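Local coordinates for protein alkylpurine DNA glycosylase AlkC (PDB 5VHV) that excises alkylated purine bases from damaged DNA to start base excision repair, working as a glycosylase that does not flip the base, at residues 19-22 against 23-27; 209-212 against 213-217; 50-53 against 54-57. All coordinates share one frame; numbering follows the deposited sequence.

Contact 1 (19-22 against 23-27); sequences SEMT and AVYPA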
# COMPACT_ATOMS: atom_id res chain seq x y z
N SER A 19 -30.93 7.57 8.22
CA SER A 19 -32.13 7.41 7.40
C SER A 19 -32.20 6.02 6.79
O SER A 19 -33.27 5.40 6.74
CB SER A 19 -32.17 8.47 6.30
OG SER A 19 -32.16 9.77 6.87
N GLU A 20 -31.07 5.50 6.31
CA GLU A 20 -31.08 4.17 5.74
C GLU A 20 -31.25 3.10 6.82
O GLU A 20 -31.87 2.06 6.57
CB GLU A 20 -29.80 3.94 4.94
CG GLU A 20 -29.66 4.89 3.73
CD GLU A 20 -30.82 4.82 2.76
OE1 GLU A 20 -31.39 3.73 2.56
OE2 GLU A 20 -31.18 5.88 2.20
N MET A 21 -30.75 3.36 8.03
CA MET A 21 -31.01 2.44 9.13
C MET A 21 -32.50 2.40 9.46
O MET A 21 -33.06 1.33 9.74
CB MET A 21 -30.23 2.83 10.38
CG MET A 21 -28.84 2.22 10.49
SD MET A 21 -28.82 0.41 10.55
CE MET A 21 -30.02 0.03 11.81
N THR A 22 -33.15 3.56 9.49
CA THR A 22 -34.59 3.60 9.71
C THR A 22 -35.32 2.83 8.62
O THR A 22 -36.35 2.20 8.88
CB THR A 22 -35.06 5.06 9.76
OG1 THR A 22 -34.64 5.65 11.01
CG2 THR A 22 -36.58 5.17 9.64
N ALA A 23 -34.82 2.88 7.39
CA ALA A 23 -35.48 2.17 6.30
C ALA A 23 -35.44 0.66 6.52
O ALA A 23 -36.42 -0.03 6.22
CB ALA A 23 -34.85 2.53 4.95
N VAL A 24 -34.33 0.13 7.05
CA VAL A 24 -34.26 -1.31 7.30
C VAL A 24 -34.82 -1.69 8.67
O VAL A 24 -35.12 -2.87 8.91
CB VAL A 24 -32.83 -1.87 7.17
CG1 VAL A 24 -32.21 -1.46 5.83
CG2 VAL A 24 -31.93 -1.45 8.31
N TYR A 25 -34.99 -0.71 9.56
CA TYR A 25 -35.33 -0.98 10.96
C TYR A 25 -36.19 0.17 11.44
O TYR A 25 -35.68 1.15 12.00
CB TYR A 25 -34.06 -1.12 11.80
CG TYR A 25 -34.25 -1.35 13.28
CD1 TYR A 25 -35.33 -2.07 13.78
CD2 TYR A 25 -33.33 -0.84 14.18
CE1 TYR A 25 -35.48 -2.28 15.15
CE2 TYR A 25 -33.48 -1.04 15.56
CZ TYR A 25 -34.55 -1.76 16.02
OH TYR A 25 -34.67 -1.95 17.40
N PRO A 26 -37.50 0.09 11.22
CA PRO A 26 -38.36 1.27 11.46
C PRO A 26 -38.27 1.82 12.87
O PRO A 26 -38.38 3.04 13.05
CB PRO A 26 -39.76 0.73 11.14
CG PRO A 26 -39.52 -0.28 10.10
CD PRO A 26 -38.21 -0.95 10.46
N ALA A 27 -38.06 0.98 13.88
CA ALA A 27 -37.97 1.42 15.27
C ALA A 27 -36.59 1.94 15.65
O ALA A 27 -36.34 2.22 16.83
CB ALA A 27 -38.36 0.26 16.19
O HOH W 1 -36.44 5.12 13.09
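On the packed side of this last helical turn, M21 meets V24 and Y25 through the methyl at the end of its thioether. M21 CE lies 4.2 Å from Y25 CD2, reaching the tyrosine ring at its edge and close to its plane, and the same methyl is 4.3 Å from V24 CG2. M21 starts away from the following residues, but bends at chi2 and chi3 fold its end back over them. With CG anti to its backbone nitrogen (chi1 178°), Y25 carries its ring away from the last turn, where it meets P62 and L71. L75 and A74 of helix 65-75 close over M21 and V24, so this face belongs to the packing between helices 11-24 and 65-75 in the helical part of AlkC, consistent with the DNA_alkylation family.

Helix 11-24 ends here. A23 N and V24 N still make i to i-4 bonds, to S19 O and E20 O, whereas Y25 N, where the chain leaves helical angles, has just two weak bonds, to M21 O and T22 O. The flank that carries T22 is looser and wet. A water accepts from T22 OG1 at 2.8 Å, a hydroxyl also weakly bonded to A18 O, and donates to P26 O, bridging helix and departing loop. E20 OE1 forms a salt bridge with R78, whose side chain A23 and V24 also touch.

Contact 2 (209-212 against 213-217); sequences LSLI and EGWNL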
# COMPACT_ATOMS: atom_id res chain seq x y z
N LEU A 209 13.25 -13.35 -2.29
CA LEU A 209 14.09 -13.57 -3.47
C LEU A 209 14.12 -15.05 -3.83
O LEU A 209 13.95 -15.42 -5.00
CB LEU A 209 15.50 -13.05 -3.21
CG LEU A 209 15.60 -11.52 -3.11
CD1 LEU A 209 16.91 -11.13 -2.40
CD2 LEU A 209 15.51 -10.88 -4.49
N SER A 210 14.31 -15.91 -2.84
CA SER A 210 14.30 -17.34 -3.11
C SER A 210 12.95 -17.78 -3.66
O SER A 210 12.88 -18.59 -4.60
CB SER A 210 14.64 -18.11 -1.83
OG SER A 210 16.00 -17.92 -1.49
N LEU A 211 11.85 -17.28 -3.08
CA LEU A 211 10.52 -17.62 -3.56
C LEU A 211 10.37 -17.28 -5.03
O LEU A 211 9.99 -18.13 -5.84
CB LEU A 211 9.46 -16.87 -2.74
CG LEU A 211 8.00 -17.22 -3.04
CD1 LEU A 211 7.64 -18.60 -2.46
CD2 LEU A 211 7.04 -16.14 -2.50
N ILE A 212 10.66 -16.03 -5.39
CA ILE A 212 10.41 -15.59 -6.76
C ILE A 212 11.41 -16.23 -7.73
O ILE A 212 11.10 -16.44 -8.91
CB ILE A 212 10.40 -14.05 -6.80
CG1 ILE A 212 9.26 -13.52 -5.92
CG2 ILE A 212 10.23 -13.55 -8.21
CD1 ILE A 212 9.21 -11.98 -5.84
N GLU A 213 12.58 -16.61 -7.24
CA GLU A 213 13.49 -17.38 -8.09
C GLU A 213 12.91 -18.75 -8.46
O GLU A 213 13.40 -19.38 -9.40
CB GLU A 213 14.84 -17.52 -7.39
CG GLU A 213 15.64 -16.21 -7.44
CD GLU A 213 16.84 -16.19 -6.52
OE1 GLU A 213 17.07 -17.17 -5.78
OE2 GLU A 213 17.55 -15.16 -6.54
N GLY A 214 11.87 -19.21 -7.76
CA GLY A 214 11.19 -20.44 -8.12
C GLY A 214 9.97 -20.24 -8.99
O GLY A 214 9.33 -21.22 -9.39
N TRP A 215 9.65 -19.00 -9.33
CA TRP A 215 8.45 -18.67 -10.08
C TRP A 215 8.71 -18.73 -11.58
O TRP A 215 9.84 -18.60 -12.05
CB TRP A 215 7.96 -17.27 -9.72
CG TRP A 215 7.22 -17.16 -8.47
CD1 TRP A 215 7.01 -18.14 -7.53
CD2 TRP A 215 6.58 -15.99 -7.99
NE1 TRP A 215 6.26 -17.62 -6.49
CE2 TRP A 215 5.99 -16.31 -6.76
CE3 TRP A 215 6.43 -14.69 -8.51
CZ2 TRP A 215 5.26 -15.37 -6.02
CZ3 TRP A 215 5.73 -13.77 -7.77
CH2 TRP A 215 5.15 -14.11 -6.54
N ASN A 216 7.63 -18.92 -12.33
CA ASN A 216 7.68 -18.88 -13.78
C ASN A 216 7.32 -17.47 -14.23
O ASN A 216 6.14 -17.10 -14.26
CB ASN A 216 6.74 -19.90 -14.39
CG ASN A 216 6.55 -19.68 -15.88
OD1 ASN A 216 7.46 -19.20 -16.55
ND2 ASN A 216 5.37 -19.99 -16.38
N LEU A 217 8.33 -16.69 -14.58
CA LEU A 217 8.09 -15.30 -14.93
C LEU A 217 7.72 -15.13 -16.40
O LEU A 217 7.56 -14.00 -16.85
CB LEU A 217 9.30 -14.45 -14.57
CG LEU A 217 9.70 -14.48 -13.09
CD1 LEU A 217 10.78 -13.45 -12.80
CD2 LEU A 217 8.50 -14.28 -12.14
O HOH W 2 12.02 -16.92 -11.49
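The C-terminal end of helix 205-213, where the chain turns toward helix 220-229, is built on W215 folding back over L211 and I212. I212 CG1 sits over the face of the indole, 4.0 Å from the centroid of the six-membered ring and 10° off its normal, a CH-pi contact. I212 CG2, the other branch, lies 4.0 Å from W215 CE3. L211 meets the NE1-CZ2 side of the indole: its CG is 3.9 Å from W215 NE1, and CD2 approaches CZ2. Having CG anti to the backbone nitrogen (chi1 -175°) brings the end of L211 round to the indole although its first bond leads away. L217 adds CD2 at 4.4 Å from I212 CG2.

The backbone tightens as the helix closes. E213 N keeps an i to i-4 bond to L209 O, but G214 N bonds L211 O at 2.9 Å, with a weak second bond to S210 O, and W215 N bonds I212 O. These i to i-3 donors stand well above the carbonyl planes of their acceptors. I212 O also receives a water proton, and that water reaches W215 O, tying the turn to the loop. The extended side chain of E213 runs back past L209 O, CG nearest, and its OE1 is in a salt bridge with R240, which also bonds S210 OG.

L197, T222 and I225 pack around the indole from the adjoining helices. Apolar and CH-pi contacts thus fix where the ring lies against the last turn, while N-H groups and water satisfy the L211 and I212 carbonyls that the helix's own i to i-4 pattern no longer serves.

Contact 3 (50-53 against 54-57); sequences MARV and SESL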
# COMPACT_ATOMS: atom_id res chain seq x y z
N MET A 50 -15.16 6.66 11.58
CA MET A 50 -15.60 5.35 11.12
C MET A 50 -15.92 4.45 12.30
O MET A 50 -17.00 3.83 12.36
CB MET A 50 -14.51 4.73 10.24
CG MET A 50 -14.86 3.38 9.64
SD MET A 50 -14.58 2.01 10.75
CE MET A 50 -12.80 1.88 10.78
N ALA A 51 -15.02 4.39 13.28
CA ALA A 51 -15.27 3.57 14.46
C ALA A 51 -16.45 4.09 15.25
O ALA A 51 -17.25 3.31 15.79
CB ALA A 51 -14.02 3.52 15.35
N ARG A 52 -16.56 5.42 15.35
CA ARG A 52 -17.65 6.03 16.12
C ARG A 52 -19.02 5.61 15.59
O ARG A 52 -19.93 5.34 16.38
CB ARG A 52 -17.50 7.54 16.12
CG ARG A 52 -18.67 8.32 16.79
CD ARG A 52 -18.76 8.10 18.30
NE ARG A 52 -17.68 8.77 19.04
CZ ARG A 52 -17.65 10.06 19.32
NH1 ARG A 52 -18.63 10.85 18.92
NH2 ARG A 52 -16.62 10.57 20.00
N VAL A 53 -19.18 5.51 14.27
CA VAL A 53 -20.48 5.11 13.72
C VAL A 53 -20.87 3.73 14.24
O VAL A 53 -22.02 3.49 14.63
CB VAL A 53 -20.46 5.15 12.18
CG1 VAL A 53 -21.72 4.51 11.62
CG2 VAL A 53 -20.32 6.59 11.69
N SER A 54 -19.94 2.79 14.22
CA SER A 54 -20.20 1.44 14.72
C SER A 54 -20.55 1.46 16.20
O SER A 54 -21.51 0.80 16.64
CB SER A 54 -18.97 0.56 14.46
OG SER A 54 -19.00 -0.65 15.20
N GLU A 55 -19.79 2.22 17.00
CA GLU A 55 -20.06 2.32 18.43
C GLU A 55 -21.43 2.93 18.68
O GLU A 55 -22.14 2.53 19.62
CB GLU A 55 -18.99 3.17 19.11
CG GLU A 55 -17.61 2.58 18.99
CD GLU A 55 -16.53 3.56 19.38
OE1 GLU A 55 -16.87 4.67 19.81
OE2 GLU A 55 -15.33 3.20 19.29
N SER A 56 -21.79 3.95 17.91
CA SER A 56 -23.06 4.62 18.11
C SER A 56 -24.22 3.68 17.79
O SER A 56 -25.23 3.67 18.51
CB SER A 56 -23.15 5.87 17.25
OG SER A 56 -22.09 6.76 17.55
N LEU A 57 -24.08 2.90 16.73
CA LEU A 57 -25.10 1.90 16.43
C LEU A 57 -25.23 0.92 17.58
O LEU A 57 -26.34 0.63 18.04
CB LEU A 57 -24.77 1.17 15.13
CG LEU A 57 -24.89 2.01 13.86
CD1 LEU A 57 -24.24 1.28 12.70
CD2 LEU A 57 -26.34 2.35 13.56
O HOH W 3 -15.56 6.87 19.39
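Regular i to i-4 bonds run from A51 on, in mid-helix: E55 N to A51 O, S56 N to R52 O and L57 N to V53 O. R52 O is gripped twice, because S56 OG donates to it as well, at 2.8 Å and from above the carbonyl plane. The hydroxyl gets there with chi1 -58°, which lays OG beside the backbone nitrogen and back over the preceding turn. S56 OG also bonds H36 ND1, so one hydroxyl joins this helix to helix 30-38.

Helix 46-60 is packed among helices 11-24, 30-38 and 87-95 in the N-terminal helical part of the chain. V53 CG1 packs 4.2 Å from L57 CD1; V53 leans on L14 and I17 of helix 11-24, and L57 touches F33. S54 meets Y91 and Y95 of helix 87-95, and M50 touches F9 and L86; the nearest atom of the contact is about 8 Å from the bound DNA.

R52 and E55 form a looser pair. Their side chains cross at about a right angle, with guanidinium and carboxylate planes 29° apart, and R52 NE stays 4.2 Å from E55 OE1, beyond a salt bridge. A water in the guanidinium plane fills the link, accepting from NE at 2.9 Å and donating to OE1 at 2.6 Å. An alanine in place of E55 would remove the carboxylate, and the bridging water would probably lose its acceptor, leaving R52 NE without its water-mediated link to an opposite charge. Bends at chi2 and chi3 carry R52 past S56 OG, which lies 3.7 Å from its CD, and NH1 bonds A39 O.

Overall arrangement
Contacts 1 and 3 share one end of the molecule, their centres about 16 Å apart, and they touch where M21 CG packs on L57 CD2 at 4.0 Å, joining helix 11-24 to helix 46-60. Contact 2 stands on the opposite side of the chain's centre, its centre about 52 Å from that of contact 1. Contact 3 is buried mid-helix, with its backbone bonding regular; contact 1 is a surface helix end and contact 2 a partly buried one, and in both the bonding changes as the chain turns. Water bridges every contact: backbone to backbone in contact 2, hydroxyl to carbonyl in contact 1, and charge to charge in contact 3.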